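Local coordinates for protein chemotactic transducer PctC (Pseudomonas aeruginosa, PDB 5LTV) that binds gamma-amino-butanoic acid through a Cache-type ligand-binding domain and, as a chemotactic transducer, probably passes the signal on to guide swimming, at residues Y188-L191 and K197-L200; I222-H227 and T250-L255; R80-P85 and T103-P108; S65-L70 and A76-Q81. All coordinates share one frame; numbering follows the deposited sequence. Where two conformers were deposited one is given.

Contact 1 (Y188-L191 and K197-L200); sequences YAFL and KILL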
loop_
_atom_site.group_PDB
_atom_site.type_symbol
_atom_site.label_atom_id
_atom_site.label_comp_id
_atom_site.label_asym_id
_atom_site.label_seq_id
_atom_site.Cartn_x
_atom_site.Cartn_y
_atom_site.Cartn_z
ATOM N N TYR A 188 10.230 -12.868 14.328
ATOM C CA TYR A 188 9.135 -12.145 13.689
ATOM C C TYR A 188 9.637 -11.467 12.414
ATOM O O TYR A 188 10.827 -11.490 12.092
ATOM C CB TYR A 188 8.519 -11.126 14.652
ATOM C CG TYR A 188 9.469 -10.047 15.121
ATOM C CD1 TYR A 188 10.328 -10.252 16.204
ATOM C CD2 TYR A 188 9.502 -8.820 14.490
ATOM C CE1 TYR A 188 11.196 -9.253 16.629
ATOM C CE2 TYR A 188 10.352 -7.818 14.913
ATOM C CZ TYR A 188 11.198 -8.035 15.969
ATOM O OH TYR A 188 12.031 -7.005 16.331
ATOM N N ALA A 189 8.705 -10.859 11.679
ATOM C CA ALA A 189 9.034 -10.196 10.422
ATOM C C ALA A 189 8.390 -8.814 10.346
ATOM O O ALA A 189 7.238 -8.639 10.746
ATOM C CB ALA A 189 8.591 -11.051 9.234
ATOM N N PHE A 190 9.124 -7.827 9.832
ATOM C CA PHE A 190 8.495 -6.537 9.570
ATOM C C PHE A 190 8.900 -6.046 8.175
ATOM O O PHE A 190 9.599 -6.732 7.416
ATOM C CB PHE A 190 8.791 -5.544 10.704
ATOM C CG PHE A 190 10.217 -5.137 10.834
ATOM C CD1 PHE A 190 11.122 -5.914 11.560
ATOM C CD2 PHE A 190 10.653 -3.931 10.276
ATOM C CE1 PHE A 190 12.444 -5.518 11.694
ATOM C CE2 PHE A 190 11.975 -3.528 10.392
ATOM C CZ PHE A 190 12.876 -4.312 11.111
ATOM N N LEU A 191 8.387 -4.880 7.805
ATOM C CA LEU A 191 8.623 -4.312 6.488
ATOM C C LEU A 191 9.177 -2.907 6.661
ATOM O O LEU A 191 8.679 -2.140 7.479
ATOM C CB LEU A 191 7.339 -4.304 5.644
ATOM C CG LEU A 191 7.573 -4.097 4.141
ATOM C CD1 LEU A 191 7.883 -5.423 3.397
ATOM C CD2 LEU A 191 6.369 -3.434 3.525
ATOM N N LYS A 197 12.539 3.623 6.876
ATOM C CA LYS A 197 11.205 3.874 7.435
ATOM C C LYS A 197 10.437 2.566 7.628
ATOM O O LYS A 197 10.189 1.839 6.660
ATOM C CB LYS A 197 10.402 4.809 6.528
ATOM C CG LYS A 197 8.992 5.159 7.050
ATOM C CD LYS A 197 9.024 6.326 8.025
ATOM C CE LYS A 197 8.493 7.597 7.366
ATOM N NZ LYS A 197 9.215 7.923 6.086
ATOM N N ILE A 198 10.037 2.286 8.869
ATOM C CA ILE A 198 9.248 1.098 9.182
ATOM C C ILE A 198 7.823 1.271 8.652
ATOM O O ILE A 198 7.111 2.199 9.042
ATOM C CB ILE A 198 9.235 0.825 10.694
ATOM C CG1 ILE A 198 10.653 0.572 11.212
ATOM C CG2 ILE A 198 8.314 -0.354 11.024
ATOM C CD1 ILE A 198 10.678 0.265 12.687
ATOM N N LEU A 199 7.383 0.328 7.821
ATOM C CA LEU A 199 6.110 0.376 7.111
ATOM C C LEU A 199 5.078 -0.562 7.701
ATOM O O LEU A 199 3.898 -0.225 7.774
ATOM C CB LEU A 199 6.305 0.001 5.636
ATOM C CG LEU A 199 7.488 0.654 4.926
ATOM C CD1 LEU A 199 7.637 0.023 3.583
ATOM C CD2 LEU A 199 7.314 2.166 4.844
ATOM N N LEU A 200 5.498 -1.762 8.064
ATOM C CA LEU A 200 4.652 -2.714 8.747
ATOM C C LEU A 200 5.472 -3.294 9.869
ATOM O O LEU A 200 6.678 -3.505 9.700
ATOM C CB LEU A 200 4.241 -3.822 7.859
ATOM C CG LEU A 200 3.540 -3.552 6.524
ATOM C CD1 LEU A 200 3.523 -4.857 5.735
ATOM C CD2 LEU A 200 2.165 -2.974 6.757
#
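A classic beta bulge closes the hairpin of strands 188-193 and 198-200, where Leu191 faces two residues, Leu199 and Leu200. The antiparallel, hydrogen-bonded pair is Leu191 with Leu200. Leu191 N gives an almost straight bond (177°) to Leu200 O, 2.9 Å away. Leu191 O takes two donors: the N of Leu199 at 2.8 Å and the N of Leu200 at 3.3 Å, both arriving from the same face of the carbonyl plane and tilted out of it. Three bonds therefore concentrate on one residue, and the short strand turns away, its axis at 115° to that of 188-191.

The side chains of Leu191 and Leu200 share one face of the sheet, lying side by side and pointing the same way, CB to CB 3.8 Å. With CG opposite its own backbone N (chi1 -164°) and chi2 turning the methyls, Leu191 brings CD2 to 3.7 Å from Leu199 CD1, the two leucines crossing at a slant. Phe190, the preceding residue, stands off that face: its CB lies 3.1 Å from Leu200 O, which sits at the ring edge, while Phe190 CD2 comes within 4.3 Å of Ile198 CG2, a loose apolar contact.

Around the hairpin, Leu200 packs on Leu171, Leu174 and Thr175 of helix 171-178, and Leu199 reaches Glu137 and Pro138 of strand 134-140 in the other sheet. Strand 251-256 flanks the other side of 188-193, bonding to Phe190 through Ala254. Such a bulged edge hairpin belongs to the five-stranded antiparallel sheet, order 2-1-5-4-3, of a PAS-like Cache module.

Contact 2 (I222-H227 and T250-L255); sequences IVPGVH and TWYVAL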
loop_
_atom_site.group_PDB
_atom_site.type_symbol
_atom_site.label_atom_id
_atom_site.label_comp_id
_atom_site.label_asym_id
_atom_site.label_seq_id
_atom_site.Cartn_x
_atom_site.Cartn_y
_atom_site.Cartn_z
ATOM N N ILE A 222 20.729 -1.455 6.405
ATOM C CA ILE A 222 19.911 -2.189 5.453
ATOM C C ILE A 222 20.763 -2.636 4.273
ATOM O O ILE A 222 20.892 -1.913 3.275
ATOM C CB ILE A 222 18.715 -1.345 4.979
ATOM C CG1 ILE A 222 17.915 -0.829 6.178
ATOM C CG2 ILE A 222 17.840 -2.171 4.049
ATOM C CD1 ILE A 222 16.608 -0.168 5.792
ATOM N N VAL A 223 21.339 -3.828 4.376
ATOM C CA VAL A 223 22.017 -4.495 3.269
ATOM C C VAL A 223 21.370 -5.856 3.058
ATOM O O VAL A 223 21.232 -6.616 4.021
ATOM C CB VAL A 223 23.525 -4.672 3.512
ATOM C CG1 VAL A 223 23.772 -5.279 4.894
ATOM C CG2 VAL A 223 24.081 -5.573 2.429
ATOM N N PRO A 224 20.961 -6.215 1.800
ATOM C CA PRO A 224 20.482 -7.585 1.528
ATOM C C PRO A 224 21.415 -8.658 2.097
ATOM O O PRO A 224 22.636 -8.627 1.867
ATOM C CB PRO A 224 20.424 -7.639 -0.009
ATOM C CG PRO A 224 20.230 -6.222 -0.437
ATOM C CD PRO A 224 20.900 -5.350 0.604
ATOM N N GLY A 225 20.846 -9.593 2.882
ATOM C CA GLY A 225 21.580 -10.669 3.515
ATOM C C GLY A 225 21.364 -10.705 5.020
ATOM O O GLY A 225 20.450 -10.072 5.564
ATOM N N VAL A 226 22.223 -11.461 5.708
ATOM C CA VAL A 226 22.007 -11.829 7.102
ATOM C C VAL A 226 23.162 -11.309 7.934
ATOM O O VAL A 226 24.316 -11.359 7.495
ATOM C CB VAL A 226 21.859 -13.353 7.283
ATOM C CG1 VAL A 226 21.806 -13.717 8.768
ATOM C CG2 VAL A 226 20.615 -13.876 6.537
ATOM N N HIS A 227 22.850 -10.797 9.129
ATOM C CA HIS A 227 23.869 -10.161 9.951
ATOM C C HIS A 227 23.504 -10.228 11.433
ATOM O O HIS A 227 22.343 -10.052 11.804
ATOM C CB HIS A 227 24.081 -8.703 9.523
ATOM C CG HIS A 227 25.522 -8.291 9.493
ATOM N ND1 HIS A 227 26.226 -7.961 10.633
ATOM C CD2 HIS A 227 26.393 -8.161 8.464
ATOM C CE1 HIS A 227 27.466 -7.646 10.307
ATOM N NE2 HIS A 227 27.594 -7.758 8.997
ATOM N N THR A 250 11.581 0.745 -3.036
ATOM C CA THR A 250 12.433 -0.389 -2.691
ATOM C C THR A 250 12.123 -0.703 -1.229
ATOM O O THR A 250 12.505 0.046 -0.329
ATOM C CB THR A 250 13.916 -0.082 -2.890
ATOM O OG1 THR A 250 14.097 0.427 -4.198
ATOM C CG2 THR A 250 14.758 -1.339 -2.742
ATOM N N TRP A 251 11.411 -1.784 -0.997
ATOM C CA TRP A 251 11.008 -2.145 0.336
ATOM C C TRP A 251 11.533 -3.532 0.645
ATOM O O TRP A 251 11.681 -4.369 -0.246
ATOM C CB TRP A 251 9.497 -2.119 0.502
ATOM C CG TRP A 251 8.887 -0.795 0.395
ATOM C CD1 TRP A 251 9.492 0.394 0.398
ATOM C CD2 TRP A 251 7.467 -0.510 0.339
ATOM N NE1 TRP A 251 8.570 1.435 0.309
ATOM C CE2 TRP A 251 7.306 0.885 0.287
ATOM C CE3 TRP A 251 6.326 -1.304 0.332
ATOM C CZ2 TRP A 251 6.048 1.519 0.222
ATOM C CZ3 TRP A 251 5.061 -0.669 0.263
ATOM C CH2 TRP A 251 4.944 0.720 0.220
ATOM N N TYR A 252 11.848 -3.749 1.914
ATOM C CA TYR A 252 12.491 -4.981 2.326
ATOM C C TYR A 252 11.642 -5.680 3.367
ATOM O O TYR A 252 11.004 -5.022 4.209
ATOM C CB TYR A 252 13.877 -4.723 2.927
ATOM C CG TYR A 252 14.895 -4.170 1.968
ATOM C CD1 TYR A 252 14.940 -2.821 1.704
ATOM C CD2 TYR A 252 15.842 -5.001 1.363
ATOM C CE1 TYR A 252 15.880 -2.289 0.829
ATOM C CE2 TYR A 252 16.801 -4.487 0.500
ATOM C CZ TYR A 252 16.808 -3.113 0.233
ATOM O OH TYR A 252 17.728 -2.529 -0.612
ATOM N N VAL A 253 11.627 -7.009 3.269
ATOM C CA VAL A 253 11.218 -7.877 4.362
ATOM C C VAL A 253 12.382 -8.000 5.330
ATOM O O VAL A 253 13.494 -8.392 4.942
ATOM C CB VAL A 253 10.789 -9.255 3.843
ATOM C CG1 VAL A 253 10.590 -10.216 5.011
ATOM C CG2 VAL A 253 9.526 -9.134 3.034
ATOM N N ALA A 254 12.143 -7.647 6.586
ATOM C CA ALA A 254 13.130 -7.835 7.647
ATOM C C ALA A 254 12.689 -9.010 8.504
ATOM O O ALA A 254 11.538 -9.033 8.961
ATOM C CB ALA A 254 13.286 -6.575 8.511
ATOM N N LEU A 255 13.583 -9.986 8.694
ATOM C CA LEU A 255 13.348 -11.117 9.584
ATOM C C LEU A 255 14.233 -10.979 10.813
ATOM O O LEU A 255 15.443 -10.749 10.688
ATOM C CB LEU A 255 13.657 -12.452 8.916
ATOM C CG LEU A 255 12.893 -12.861 7.680
ATOM C CD1 LEU A 255 13.353 -14.219 7.174
ATOM C CD2 LEU A 255 11.431 -12.890 7.997
#
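Ile222 meets Tyr252 by a CH-pi contact. The methyl CG2 of Ile222 hangs over one face of the Tyr252 ring, 3.9 Å from its centroid and 15° off the ring normal, displaced slightly toward the rim. Its nearest ring atoms are Tyr252 CD1 and CE1, each 3.8 Å from Ile222 CG2. The branching of the isoleucine explains the fit: with chi1 at -54°, CG1 sits beside the backbone N and CG2 opposite it, and CG2 is the branch that reaches the ring.

The second contact is plain apolar packing at the ring edge. Pro224 CG comes to 4.0 Å from Tyr252 CE2, near the ring plane, and Pro224 CD follows at 4.2 Å. Face and edge of one tyrosine are thus used by two residues of the same loop, which lies near the surface.

After Pro224 the chain passes through Gly225, whose backbone angles suit glycine, and enters strand 225-228. Strand 237-242 runs between 225-228 and 251-256, bonding to Gly225 through Phe240; its Phe240 and Pro242 also touch Tyr252. On the sheet's other face, Val226, Val253 and Leu255 lie against the long helix 34-68.

Contact 3 (R80-P85 and T103-P108); sequences RQLEQP and TFTMRP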
loop_
_atom_site.group_PDB
_atom_site.type_symbol
_atom_site.label_atom_id
_atom_site.label_comp_id
_atom_site.label_asym_id
_atom_site.label_seq_id
_atom_site.Cartn_x
_atom_site.Cartn_y
_atom_site.Cartn_z
ATOM N N ARG A 80 -21.912 2.979 -9.590
ATOM C CA ARG A 80 -22.310 1.620 -9.951
ATOM C C ARG A 80 -21.086 0.753 -10.172
ATOM O O ARG A 80 -20.998 -0.349 -9.629
ATOM C CB ARG A 80 -23.208 1.642 -11.199
ATOM C CG ARG A 80 -24.060 0.392 -11.426
ATOM C CD ARG A 80 -25.094 0.557 -12.556
ATOM N NE ARG A 80 -24.430 0.682 -13.847
ATOM C CZ ARG A 80 -24.598 -0.152 -14.869
ATOM N NH1 ARG A 80 -25.446 -1.171 -14.764
ATOM N NH2 ARG A 80 -23.922 0.039 -15.999
ATOM N N GLN A 81 -20.117 1.247 -10.954
ATOM C CA GLN A 81 -18.847 0.532 -11.135
ATOM C C GLN A 81 -18.130 0.267 -9.793
ATOM O O GLN A 81 -17.620 -0.834 -9.565
ATOM C CB GLN A 81 -17.963 1.338 -12.095
ATOM C CG GLN A 81 -17.303 0.551 -13.197
ATOM C CD GLN A 81 -18.281 -0.104 -14.174
ATOM O OE1 GLN A 81 -19.385 0.401 -14.433
ATOM N NE2 GLN A 81 -17.873 -1.258 -14.722
ATOM N N LEU A 82 -18.130 1.242 -8.867
ATOM C CA LEU A 82 -17.436 1.078 -7.586
ATOM C C LEU A 82 -18.165 0.135 -6.641
ATOM O O LEU A 82 -17.536 -0.429 -5.734
ATOM C CB LEU A 82 -17.217 2.443 -6.901
ATOM C CG LEU A 82 -16.198 3.328 -7.653
ATOM C CD1 LEU A 82 -16.059 4.748 -7.099
ATOM C CD2 LEU A 82 -14.873 2.679 -7.608
ATOM N N GLU A 83 -19.452 -0.100 -6.865
ATOM C CA GLU A 83 -20.224 -0.935 -5.956
ATOM C C GLU A 83 -20.036 -2.433 -6.185
ATOM O O GLU A 83 -20.648 -3.225 -5.458
ATOM C CB GLU A 83 -21.710 -0.551 -6.053
ATOM C CG GLU A 83 -21.886 0.726 -5.295
ATOM C CD GLU A 83 -23.300 1.195 -5.182
ATOM O OE1 GLU A 83 -24.185 0.533 -5.744
ATOM O OE2 GLU A 83 -23.522 2.237 -4.517
ATOM N N GLN A 84 -19.203 -2.843 -7.142
ATOM C CA GLN A 84 -18.971 -4.273 -7.359
ATOM C C GLN A 84 -18.424 -4.965 -6.105
ATOM O O GLN A 84 -17.486 -4.450 -5.461
ATOM C CB GLN A 84 -18.018 -4.478 -8.536
ATOM C CG GLN A 84 -18.637 -4.137 -9.856
ATOM C CD GLN A 84 -17.616 -4.147 -10.952
ATOM O OE1 GLN A 84 -17.127 -3.072 -11.389
ATOM N NE2 GLN A 84 -17.264 -5.361 -11.407
ATOM N N PRO A 85 -18.966 -6.124 -5.721
ATOM C CA PRO A 85 -18.544 -6.744 -4.459
ATOM C C PRO A 85 -17.080 -7.177 -4.444
ATOM O O PRO A 85 -16.490 -7.295 -3.358
ATOM C CB PRO A 85 -19.486 -7.957 -4.309
ATOM C CG PRO A 85 -20.691 -7.636 -5.181
ATOM C CD PRO A 85 -20.226 -6.677 -6.263
ATOM N N THR A 103 -15.309 16.025 -6.126
ATOM C CA THR A 103 -16.307 15.000 -5.848
ATOM C C THR A 103 -15.622 13.680 -5.523
ATOM O O THR A 103 -14.717 13.248 -6.232
ATOM C CB THR A 103 -17.209 14.838 -7.073
ATOM O OG1 THR A 103 -17.838 16.103 -7.400
ATOM C CG2 THR A 103 -18.250 13.714 -6.844
ATOM N N PHE A 104 -16.018 13.068 -4.419
ATOM C CA PHE A 104 -15.335 11.913 -3.872
ATOM C C PHE A 104 -16.365 10.795 -3.748
ATOM O O PHE A 104 -17.331 10.918 -2.979
ATOM C CB PHE A 104 -14.715 12.263 -2.520
ATOM C CG PHE A 104 -13.955 11.121 -1.880
ATOM C CD1 PHE A 104 -12.743 10.701 -2.408
ATOM C CD2 PHE A 104 -14.458 10.479 -0.750
ATOM C CE1 PHE A 104 -12.040 9.660 -1.822
ATOM C CE2 PHE A 104 -13.782 9.435 -0.169
ATOM C CZ PHE A 104 -12.557 9.020 -0.710
ATOM N N THR A 105 -16.176 9.712 -4.507
ATOM C CA THR A 105 -17.068 8.555 -4.450
ATOM C C THR A 105 -16.289 7.367 -3.912
ATOM O O THR A 105 -15.329 6.918 -4.534
ATOM C CB THR A 105 -17.647 8.206 -5.812
ATOM O OG1 THR A 105 -18.171 9.382 -6.401
ATOM C CG2 THR A 105 -18.772 7.191 -5.673
ATOM N N MET A 106 -16.705 6.863 -2.766
ATOM C CA MET A 106 -16.041 5.790 -2.066
ATOM C C MET A 106 -17.018 4.646 -1.808
ATOM O O MET A 106 -18.149 4.891 -1.372
ATOM C CB MET A 106 -15.536 6.276 -0.745
ATOM C CG MET A 106 -15.010 5.152 0.126
ATOM S SD MET A 106 -13.982 5.797 1.546
ATOM C CE MET A 106 -15.250 6.121 2.695
ATOM N N ARG A 107 -16.563 3.400 -2.049
ATOM C CA ARG A 107 -17.371 2.207 -1.734
ATOM C C ARG A 107 -16.458 1.186 -1.073
ATOM O O ARG A 107 -15.315 1.088 -1.470
ATOM C CB ARG A 107 -18.117 1.592 -2.972
ATOM C CG ARG A 107 -19.120 2.604 -3.598
ATOM C CD ARG A 107 -20.438 2.716 -2.749
ATOM N NE ARG A 107 -21.485 3.551 -3.340
ATOM C CZ ARG A 107 -21.504 4.911 -3.325
ATOM N NH1 ARG A 107 -20.528 5.683 -2.806
ATOM N NH2 ARG A 107 -22.527 5.498 -3.867
ATOM N N PRO A 108 -16.934 0.516 0.023
ATOM C CA PRO A 108 -18.165 0.862 0.755
ATOM C C PRO A 108 -18.111 2.290 1.294
ATOM O O PRO A 108 -17.017 2.780 1.655
ATOM C CB PRO A 108 -18.188 -0.164 1.912
ATOM C CG PRO A 108 -17.254 -1.238 1.514
ATOM C CD PRO A 108 -16.190 -0.520 0.757
#
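Arg107 and Glu83 form a salt bridge between strand 104-107 and the residue just after helix 75-82. Arg107 NE points at Glu83 OE2 over 2.7 Å in an essentially linear bond (178°), with the oxygen in the guanidinium plane, at its edge. OE2 uses its anti lone pair, the one turned away from the other oxygen, so a single bond links the charges instead of a two-pronged pair, and the carboxylate and guanidinium planes stand 38° apart. Glu83 CG also lies against Arg107 CD at 3.5 Å.

Beneath the charges, Leu82 supplies the apolar floor. Its CB meets Arg107 CG at 3.8 Å, and its CD1 reaches past to Thr105, 3.4 Å from the O and 3.9 Å from CG2. The Leu82 O lies 3.5 Å from Arg107 CB. Strand 104-107 is an outermost strand of the antiparallel sheet of a PAS-like Cache module, and this helix end covers the face carrying Thr105 and Arg107; Met106, pointing from the opposite face, touches the bound gamma-amino-butanoic acid.

A bend in the arginine chain (chi2 -77°) brings the guanidinium back over its own strand, where NH1 donates to Met106 O at 2.9 Å from well above the carbonyl plane. That bond and the salt bridge together fix the rotation of the group. Ala79, one turn back along helix 75-82, packs against both Thr105 and Arg107. Strand 93-98 pairs with the edge strand through backbone bonds of Thr105 with Leu96 and of Arg107 with Val94, and its Val94 touches Leu82.

Contact 4 (S65-L70 and A76-Q81); sequences SQLALL and ANIARQ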
loop_
_atom_site.group_PDB
_atom_site.type_symbol
_atom_site.label_atom_id
_atom_site.label_comp_id
_atom_site.label_asym_id
_atom_site.label_seq_id
_atom_site.Cartn_x
_atom_site.Cartn_y
_atom_site.Cartn_z
ATOM N N SER A 65 -9.101 1.138 -15.710
ATOM C CA SER A 65 -9.527 0.848 -17.085
ATOM C C SER A 65 -11.051 0.753 -17.196
ATOM O O SER A 65 -11.629 1.264 -18.155
ATOM C CB SER A 65 -8.860 -0.425 -17.615
ATOM O OG SER A 65 -9.096 -1.538 -16.790
ATOM N N GLN A 66 -11.722 0.123 -16.227
ATOM C CA GLN A 66 -13.186 0.116 -16.241
ATOM C C GLN A 66 -13.766 1.516 -16.311
ATOM O O GLN A 66 -14.748 1.742 -17.026
ATOM C CB GLN A 66 -13.720 -0.523 -14.990
ATOM C CG GLN A 66 -13.915 -1.936 -14.971
ATOM C CD GLN A 66 -14.297 -2.291 -13.600
ATOM O OE1 GLN A 66 -15.440 -2.113 -13.230
ATOM N NE2 GLN A 66 -13.360 -2.836 -12.842
ATOM N N LEU A 67 -13.225 2.448 -15.509
ATOM C CA LEU A 67 -13.775 3.805 -15.465
ATOM C C LEU A 67 -13.472 4.574 -16.744
ATOM O O LEU A 67 -14.332 5.317 -17.231
ATOM C CB LEU A 67 -13.240 4.568 -14.256
ATOM C CG LEU A 67 -13.648 4.056 -12.886
ATOM C CD1 LEU A 67 -12.799 4.665 -11.781
ATOM C CD2 LEU A 67 -15.066 4.390 -12.667
ATOM N N ALA A 68 -12.259 4.410 -17.312
ATOM C CA ALA A 68 -11.965 5.031 -18.604
ATOM C C ALA A 68 -12.903 4.529 -19.707
ATOM O O ALA A 68 -13.098 5.217 -20.717
ATOM C CB ALA A 68 -10.504 4.775 -19.016
ATOM N N LEU A 69 -13.439 3.313 -19.561
ATOM C CA LEU A 69 -14.288 2.732 -20.594
ATOM C C LEU A 69 -15.728 3.193 -20.516
ATOM O O LEU A 69 -16.487 2.888 -21.440
ATOM C CB LEU A 69 -14.269 1.195 -20.523
ATOM C CG LEU A 69 -13.027 0.363 -20.924
ATOM C CD1 LEU A 69 -13.322 -1.115 -20.783
ATOM C CD2 LEU A 69 -12.613 0.685 -22.372
ATOM N N LEU A 70 -16.144 3.833 -19.427
ATOM C CA LEU A 70 -17.518 4.360 -19.335
ATOM C C LEU A 70 -17.752 5.342 -20.454
ATOM O O LEU A 70 -17.028 6.337 -20.566
ATOM C CB LEU A 70 -17.743 5.069 -17.995
ATOM C CG LEU A 70 -17.665 4.201 -16.732
ATOM C CD1 LEU A 70 -17.996 5.034 -15.475
ATOM C CD2 LEU A 70 -18.607 3.018 -16.875
ATOM N N ALA A 76 -23.658 8.553 -11.204
ATOM C CA ALA A 76 -24.386 7.315 -10.982
ATOM C C ALA A 76 -23.661 6.135 -11.624
ATOM O O ALA A 76 -23.595 5.050 -11.039
ATOM C CB ALA A 76 -25.810 7.465 -11.518
ATOM N N ASN A 77 -23.071 6.343 -12.803
ATOM C CA ASN A 77 -22.323 5.278 -13.463
ATOM C C ASN A 77 -21.015 4.951 -12.737
ATOM O O ASN A 77 -20.614 3.776 -12.678
ATOM C CB ASN A 77 -22.038 5.652 -14.907
ATOM C CG ASN A 77 -23.274 5.628 -15.745
ATOM O OD1 ASN A 77 -24.275 5.028 -15.350
ATOM N ND2 ASN A 77 -23.222 6.262 -16.924
ATOM N N ILE A 78 -20.325 5.976 -12.221
ATOM C CA ILE A 78 -19.109 5.755 -11.450
ATOM C C ILE A 78 -19.429 4.965 -10.181
ATOM O O ILE A 78 -18.727 4.008 -9.828
ATOM C CB ILE A 78 -18.433 7.104 -11.120
ATOM C CG1 ILE A 78 -17.686 7.656 -12.326
ATOM C CG2 ILE A 78 -17.436 6.981 -9.959
ATOM C CD1 ILE A 78 -17.502 9.179 -12.252
ATOM N N ALA A 79 -20.498 5.361 -9.479
ATOM C CA ALA A 79 -20.843 4.689 -8.230
ATOM C C ALA A 79 -21.205 3.236 -8.488
ATOM O O ALA A 79 -20.801 2.350 -7.732
ATOM C CB ALA A 79 -21.986 5.418 -7.536
ATOM N N ARG A 80 -21.912 2.979 -9.590
ATOM C CA ARG A 80 -22.310 1.620 -9.951
ATOM C C ARG A 80 -21.086 0.753 -10.172
ATOM O O ARG A 80 -20.998 -0.349 -9.629
ATOM C CB ARG A 80 -23.208 1.642 -11.199
ATOM C CG ARG A 80 -24.060 0.392 -11.426
ATOM C CD ARG A 80 -25.094 0.557 -12.556
ATOM N NE ARG A 80 -24.430 0.682 -13.847
ATOM C CZ ARG A 80 -24.598 -0.152 -14.869
ATOM N NH1 ARG A 80 -25.446 -1.171 -14.764
ATOM N NH2 ARG A 80 -23.922 0.039 -15.999
ATOM N N GLN A 81 -20.117 1.247 -10.954
ATOM C CA GLN A 81 -18.847 0.532 -11.135
ATOM C C GLN A 81 -18.130 0.267 -9.793
ATOM O O GLN A 81 -17.620 -0.834 -9.565
ATOM C CB GLN A 81 -17.963 1.338 -12.095
ATOM C CG GLN A 81 -17.303 0.551 -13.197
ATOM C CD GLN A 81 -18.281 -0.104 -14.174
ATOM O OE1 GLN A 81 -19.385 0.401 -14.433
ATOM N NE2 GLN A 81 -17.873 -1.258 -14.722
#
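Gln81 and Gln66 turn their amides steeply against each other, the planes 71° apart, and are joined by one hydrogen bond. Gln81 NE2 donates to Gln66 OE1 at 3.0 Å with an N-H...O angle of 155°. The donor lies in the carbonyl plane of Gln66, on a lone pair, and the acceptor stays close to the amide plane of Gln81. Gln66 reaches across with its chain extended beyond CG, whereas Gln81 is bent at chi2 (63°), which turns its amide toward Gln66; its CG lies 3.3 Å from Gln66 OE1. The other ends have partners too: Gln66 NE2 makes a weak bond to Gly62 O, and Gln81 OE1 a weak one to a glycerol, probably from the crystallisation liquor.

Leu70 runs past Gln81 in the opposite direction, its CD2 3.7 Å from Gln81 OE1. The other methyl, CD1, touches both Asn77 and Ile78, 4.1 Å from Asn77 CB and 4.1 Å from Ile78 CG1. Leu67 is buried, and the end of its chain comes near: CD2 touches Ile78 CG1 at 4.2 Å and Gln81 CB at 4.2 Å. Asn77 turns its amide to the connecting loop, ND2 bonding to Gln72 O, while its backbone N bonds to Asp74 OD1.

Beyond these residues Ile78 packs on Leu96 and Glu98 of strand 93-98. The contact is that of a helix-loop-helix turn: the long N-terminal helix 34-68 ends here, and helix 75-82 folds back beside it over the sheet of the ligand-binding Cache module.

In the fold
The contacts fall into two pairs on opposite sides of the chain's centre, as expected for a double-Cache domain of two PAS-like modules strung along helix 34-68. Contacts 1 and 2, centres 10 Å apart, share one sheet: Leu191 CD1 packs 3.2 Å from Tyr252 O, and Leu199 lies on Trp251. Contacts 3 and 4, centres 9 Å apart, share Arg80 and Gln81 on helix 75-82. Gamma-amino-butanoic acid binds in their module, with the Arg107 side chain of contact 3 about 10 Å from it. Between contacts 1 and 3 the centres are 31 Å apart and the nearest atoms about 19 Å.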